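Local atomic coordinates of AT-less polyketide synthase (Streptomyces platensis subsp. rosaceus, PDB entry 4QYR), a protein that belongs to a modular assembly line for isomigrastatin, where this ketosynthase domain probably joins acyl units by decarboxylative condensation on carrier proteins. Residues Gln284-Asp298 / Val316-Arg329. Residues are numbered along the deposited sequence; the frame is centred on the assembly and turned at random.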
loop_
_atom_site.group_PDB
_atom_site.type_symbol
_atom_site.label_atom_id
_atom_site.label_comp_id
_atom_site.label_asym_id
_atom_site.label_seq_id
_atom_site.Cartn_x
_atom_site.Cartn_y
_atom_site.Cartn_z
ATOM N N GLN A 284 12.835 7.266 14.966
ATOM C CA GLN A 284 12.632 5.943 15.534
ATOM C C GLN A 284 12.123 6.074 16.956
ATOM O O GLN A 284 11.325 5.272 17.413
ATOM C CB GLN A 284 13.920 5.129 15.492
ATOM C CG GLN A 284 14.388 4.827 14.093
ATOM C CD GLN A 284 15.636 3.966 14.063
ATOM O OE1 GLN A 284 16.259 3.805 13.012
ATOM N NE2 GLN A 284 16.012 3.410 15.216
ATOM N N ALA A 285 12.570 7.111 17.646
ATOM C CA ALA A 285 12.072 7.373 18.977
ATOM C C ALA A 285 10.610 7.778 18.931
ATOM O O ALA A 285 9.781 7.192 19.620
ATOM C CB ALA A 285 12.886 8.436 19.630
ATOM N N ALA A 286 10.304 8.771 18.098
ATOM C CA ALA A 286 8.966 9.354 18.032
ATOM C C ALA A 286 7.936 8.287 17.732
ATOM O O ALA A 286 6.828 8.315 18.253
ATOM C CB ALA A 286 8.922 10.426 17.004
ATOM N N LEU A 287 8.349 7.343 16.891
ATOM C CA LEU A 287 7.571 6.178 16.504
ATOM C C LEU A 287 7.177 5.337 17.686
ATOM O O LEU A 287 6.009 5.066 17.904
ATOM C CB LEU A 287 8.374 5.309 15.538
ATOM C CG LEU A 287 7.782 3.960 15.145
ATOM C CD1 LEU A 287 6.763 4.169 14.045
ATOM C CD2 LEU A 287 8.845 3.016 14.678
ATOM N N ILE A 288 8.179 4.898 18.436
ATOM C CA ILE A 288 7.967 4.033 19.586
ATOM C C ILE A 288 7.060 4.680 20.612
ATOM O O ILE A 288 6.093 4.049 21.050
ATOM C CB ILE A 288 9.296 3.653 20.226
ATOM C CG1 ILE A 288 10.060 2.767 19.250
ATOM C CG2 ILE A 288 9.073 2.909 21.530
ATOM C CD1 ILE A 288 11.515 2.792 19.464
ATOM N N GLN A 289 7.342 5.935 20.964
ATOM C CA GLN A 289 6.499 6.660 21.909
ATOM C C GLN A 289 5.061 6.713 21.453
ATOM O O GLN A 289 4.135 6.635 22.260
ATOM C CB GLN A 289 7.012 8.070 22.107
ATOM C CG GLN A 289 8.467 8.083 22.424
ATOM C CD GLN A 289 8.926 9.414 22.921
ATOM O OE1 GLN A 289 8.117 10.255 23.319
ATOM N NE2 GLN A 289 10.236 9.625 22.908
ATOM N N ASP A 290 4.890 6.855 20.147
ATOM C CA ASP A 290 3.576 6.856 19.543
ATOM C C ASP A 290 2.877 5.501 19.789
ATOM O O ASP A 290 1.721 5.455 20.199
ATOM C CB ASP A 290 3.715 7.173 18.056
ATOM C CG ASP A 290 2.393 7.366 17.364
ATOM O OD1 ASP A 290 1.386 7.516 18.079
ATOM O OD2 ASP A 290 2.358 7.369 16.105
ATOM N N ALA A 291 3.587 4.398 19.573
ATOM C CA ALA A 291 2.963 3.087 19.657
ATOM C C ALA A 291 2.784 2.690 21.094
ATOM O O ALA A 291 1.877 1.920 21.438
ATOM C CB ALA A 291 3.783 2.049 18.938
HETATM N N MSE A 292 3.662 3.218 21.938
HETATM C CA MSE A 292 3.652 2.864 23.343
HETATM C C MSE A 292 2.720 3.761 24.125
HETATM O O MSE A 292 2.683 3.700 25.352
HETATM C CB MSE A 292 5.053 2.944 23.908
HETATM C CG MSE A 292 5.922 1.789 23.516
HETATM SE SE MSE A 292 5.442 0.232 24.567
HETATM C CE MSE A 292 5.657 1.003 26.359
ATOM N N ARG A 293 1.973 4.594 23.410
ATOM C CA ARG A 293 1.001 5.477 24.040
ATOM C C ARG A 293 0.017 4.703 24.908
ATOM O O ARG A 293 -0.680 3.802 24.429
ATOM C CB ARG A 293 0.252 6.272 22.980
ATOM C CG ARG A 293 -0.816 7.181 23.514
ATOM C CD ARG A 293 -1.489 7.886 22.353
ATOM N NE ARG A 293 -0.514 8.551 21.481
ATOM C CZ ARG A 293 -0.547 8.545 20.145
ATOM N NH1 ARG A 293 -1.512 7.904 19.480
ATOM N NH2 ARG A 293 0.399 9.190 19.464
ATOM N N GLY A 294 -0.017 5.042 26.193
ATOM C CA GLY A 294 -0.893 4.363 27.128
ATOM C C GLY A 294 -0.264 3.154 27.796
ATOM O O GLY A 294 -0.624 2.811 28.919
ATOM N N ILE A 295 0.678 2.507 27.115
ATOM C CA ILE A 295 1.380 1.374 27.692
ATOM C C ILE A 295 2.468 1.833 28.654
ATOM O O ILE A 295 3.178 2.794 28.389
ATOM C CB ILE A 295 2.020 0.495 26.612
ATOM C CG1 ILE A 295 1.100 0.377 25.391
ATOM C CG2 ILE A 295 2.339 -0.874 27.174
ATOM C CD1 ILE A 295 -0.128 -0.460 25.636
ATOM N N ASP A 296 2.584 1.137 29.777
ATOM C CA ASP A 296 3.642 1.377 30.752
ATOM C C ASP A 296 4.962 0.742 30.291
ATOM O O ASP A 296 5.020 -0.453 30.074
ATOM C CB ASP A 296 3.213 0.802 32.095
ATOM C CG ASP A 296 4.077 1.266 33.240
ATOM O OD1 ASP A 296 3.551 1.316 34.378
ATOM O OD2 ASP A 296 5.270 1.572 33.011
ATOM N N PRO A 297 6.032 1.535 30.135
ATOM C CA PRO A 297 7.278 0.916 29.646
ATOM C C PRO A 297 7.958 -0.048 30.642
ATOM O O PRO A 297 8.744 -0.905 30.217
ATOM C CB PRO A 297 8.177 2.123 29.353
ATOM C CG PRO A 297 7.612 3.235 30.169
ATOM C CD PRO A 297 6.133 3.000 30.237
ATOM N N ASP A 298 7.649 0.075 31.932
ATOM C CA ASP A 298 8.132 -0.878 32.923
ATOM C C ASP A 298 7.506 -2.230 32.677
ATOM O O ASP A 298 7.903 -3.232 33.267
ATOM C CB ASP A 298 7.794 -0.425 34.337
ATOM C CG ASP A 298 8.570 0.800 34.760
ATOM O OD1 ASP A 298 9.579 1.131 34.096
ATOM O OD2 ASP A 298 8.172 1.431 35.766
ATOM N N VAL A 316 22.132 3.070 16.848
ATOM C CA VAL A 316 21.152 4.135 16.655
ATOM C C VAL A 316 19.803 3.663 17.159
ATOM O O VAL A 316 19.159 4.327 17.976
ATOM C CB VAL A 316 21.041 4.558 15.176
ATOM C CG1 VAL A 316 19.817 5.428 14.953
ATOM C CG2 VAL A 316 22.299 5.288 14.733
ATOM N N GLU A 317 19.402 2.495 16.674
ATOM C CA GLU A 317 18.154 1.883 17.072
ATOM C C GLU A 317 18.095 1.726 18.579
ATOM O O GLU A 317 17.090 2.075 19.197
ATOM C CB GLU A 317 17.973 0.523 16.400
ATOM C CG GLU A 317 16.848 -0.305 17.018
ATOM C CD GLU A 317 16.445 -1.524 16.185
ATOM O OE1 GLU A 317 17.285 -2.023 15.398
ATOM O OE2 GLU A 317 15.272 -1.966 16.310
ATOM N N VAL A 318 19.173 1.221 19.173
ATOM C CA VAL A 318 19.154 0.936 20.604
ATOM C C VAL A 318 19.174 2.201 21.444
ATOM O O VAL A 318 18.540 2.262 22.491
ATOM C CB VAL A 318 20.323 0.042 21.027
ATOM C CG1 VAL A 318 20.307 -0.161 22.523
ATOM C CG2 VAL A 318 20.221 -1.307 20.344
ATOM N N ASN A 319 19.888 3.220 20.989
ATOM C CA ASN A 319 19.844 4.491 21.689
ATOM C C ASN A 319 18.484 5.146 21.526
ATOM O O ASN A 319 17.989 5.771 22.443
ATOM C CB ASN A 319 20.940 5.423 21.201
ATOM C CG ASN A 319 22.305 5.022 21.700
ATOM O OD1 ASN A 319 22.529 4.862 22.903
ATOM N ND2 ASN A 319 23.233 4.845 20.774
ATOM N N ALA A 320 17.865 4.997 20.361
ATOM C CA ALA A 320 16.557 5.607 20.149
ATOM C C ALA A 320 15.509 4.944 21.049
ATOM O O ALA A 320 14.602 5.588 21.572
ATOM C CB ALA A 320 16.160 5.508 18.697
ATOM N N LEU A 321 15.667 3.645 21.233
ATOM C CA LEU A 321 14.805 2.857 22.088
ATOM C C LEU A 321 14.948 3.291 23.541
ATOM O O LEU A 321 13.967 3.443 24.266
ATOM C CB LEU A 321 15.173 1.394 21.917
ATOM C CG LEU A 321 14.225 0.263 22.265
ATOM C CD1 LEU A 321 12.859 0.587 21.757
ATOM C CD2 LEU A 321 14.749 -0.989 21.583
ATOM N N ASP A 322 16.191 3.498 23.961
ATOM C CA ASP A 322 16.471 3.975 25.300
ATOM C C ASP A 322 15.862 5.344 25.506
ATOM O O ASP A 322 15.169 5.595 26.488
ATOM C CB ASP A 322 17.976 4.036 25.553
ATOM C CG ASP A 322 18.310 4.115 27.031
ATOM O OD1 ASP A 322 17.630 3.419 27.828
ATOM O OD2 ASP A 322 19.248 4.856 27.403
ATOM N N SER A 323 16.129 6.223 24.555
ATOM C CA SER A 323 15.647 7.592 24.589
ATOM C C SER A 323 14.125 7.648 24.708
ATOM O O SER A 323 13.574 8.482 25.418
ATOM C CB SER A 323 16.121 8.320 23.336
ATOM O OG SER A 323 15.500 9.578 23.214
ATOM N N ALA A 324 13.459 6.726 24.028
ATOM C CA ALA A 324 12.002 6.641 24.023
ATOM C C ALA A 324 11.403 6.137 25.335
ATOM O O ALA A 324 10.465 6.731 25.854
ATOM C CB ALA A 324 11.554 5.752 22.892
ATOM N N TYR A 325 11.914 5.027 25.856
ATOM C CA TYR A 325 11.375 4.496 27.100
ATOM C C TYR A 325 11.649 5.485 28.202
ATOM O O TYR A 325 10.867 5.607 29.144
ATOM C CB TYR A 325 11.969 3.130 27.448
ATOM C CG TYR A 325 11.320 1.972 26.717
ATOM C CD1 TYR A 325 10.385 2.194 25.718
ATOM C CD2 TYR A 325 11.632 0.660 27.032
ATOM C CE1 TYR A 325 9.787 1.143 25.038
ATOM C CE2 TYR A 325 11.037 -0.401 26.370
ATOM C CZ TYR A 325 10.111 -0.152 25.365
ATOM O OH TYR A 325 9.515 -1.202 24.688
ATOM N N ARG A 326 12.762 6.203 28.067
ATOM C CA ARG A 326 13.177 7.173 29.070
ATOM C C ARG A 326 12.184 8.322 29.061
ATOM O O ARG A 326 11.714 8.762 30.103
ATOM C CB ARG A 326 14.605 7.657 28.795
ATOM C CG ARG A 326 15.204 8.508 29.898
ATOM C CD ARG A 326 16.712 8.683 29.733
ATOM N NE ARG A 326 17.059 9.336 28.474
ATOM C CZ ARG A 326 17.964 8.874 27.611
ATOM N NH1 ARG A 326 18.621 7.752 27.872
ATOM N NH2 ARG A 326 18.209 9.532 26.481
ATOM N N ALA A 327 11.841 8.777 27.864
ATOM C CA ALA A 327 10.847 9.826 27.696
ATOM C C ALA A 327 9.503 9.391 28.247
ATOM O O ALA A 327 8.758 10.194 28.815
ATOM C CB ALA A 327 10.713 10.195 26.236
ATOM N N LEU A 328 9.200 8.112 28.066
ATOM C CA LEU A 328 7.921 7.576 28.487
ATOM C C LEU A 328 7.816 7.567 29.991
ATOM O O LEU A 328 6.874 8.131 30.536
ATOM C CB LEU A 328 7.716 6.181 27.931
ATOM C CG LEU A 328 7.272 6.177 26.470
ATOM C CD1 LEU A 328 6.985 4.767 26.018
ATOM C CD2 LEU A 328 6.043 7.049 26.292
ATOM N N ARG A 329 8.785 6.939 30.653
ATOM C CA ARG A 329 8.827 6.894 32.116
ATOM C C ARG A 329 8.618 8.259 32.736
ATOM O O ARG A 329 7.812 8.419 33.653
ATOM C CB ARG A 329 10.156 6.325 32.605
ATOM C CG ARG A 329 10.343 4.863 32.310
ATOM C CD ARG A 329 11.590 4.316 32.968
ATOM N NE ARG A 329 12.760 4.407 32.097
ATOM C CZ ARG A 329 13.177 3.424 31.299
ATOM N NH1 ARG A 329 14.260 3.604 30.543
ATOM N NH2 ARG A 329 12.514 2.263 31.248
#
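Ala285 and Ala320 face each other where helix 284-291 crosses helix 316-329, their CA atoms 5.0 Å apart, small residues that allow the axes to come within 8.3 Å at a crossing angle of -44°. Ala324 CB, one turn on, sits among Ala285, Ile288 and Gln289. Ile288 can be followed outward: CB lies beside the methyl of Ala324; chi1 of -67° puts CG1 anti to the carbonyl carbon and CG2 anti to the backbone N; CG2 reaches both that methyl and, 4.0 Å away, CE1 of Tyr325, meeting the ring obliquely; the other branch ends in CD1, which touches Leu321 CD1 at 3.5 Å, the two side chains crossing at about a right angle. Beside it the extended Gln289 lays CG along Ala324 and its amide against the Ala327 methyl. At the other end, Gln284 stretches its amide NE2 across the backbone of Glu317, whose carboxylate turns elsewhere and accepts hydrogen bonds from the backbone N of His306 and Gly307. Both helices belong to the C-terminal half of the thiolase-fold ketosynthase, and helix 284-291 lays another side, Leu287 and Ala291, on strands 260-269 and 428-435 of the mixed sheet. After selenomethionine Met292 comes a type II turn ending at Ile295, with Gly294 at a positive phi, then an Asx turn, Asp296 OD2 accepting from Asp298 N at 3.0 Å. Pro297 packs against helix 316-329: CB sits over one face of the Tyr325 ring, offset toward its rim, while CG meets Leu328 CB at 3.7 Å and the aliphatic part of Arg329. The bent Met292 side chain crosses Leu328, packing on CD1. Asp298 OD1 lies at the edge of the Arg329 guanidinium, 4.2 Å from NH2, beyond salt-bridge distance, carboxylate and guanidinium planes 15° apart.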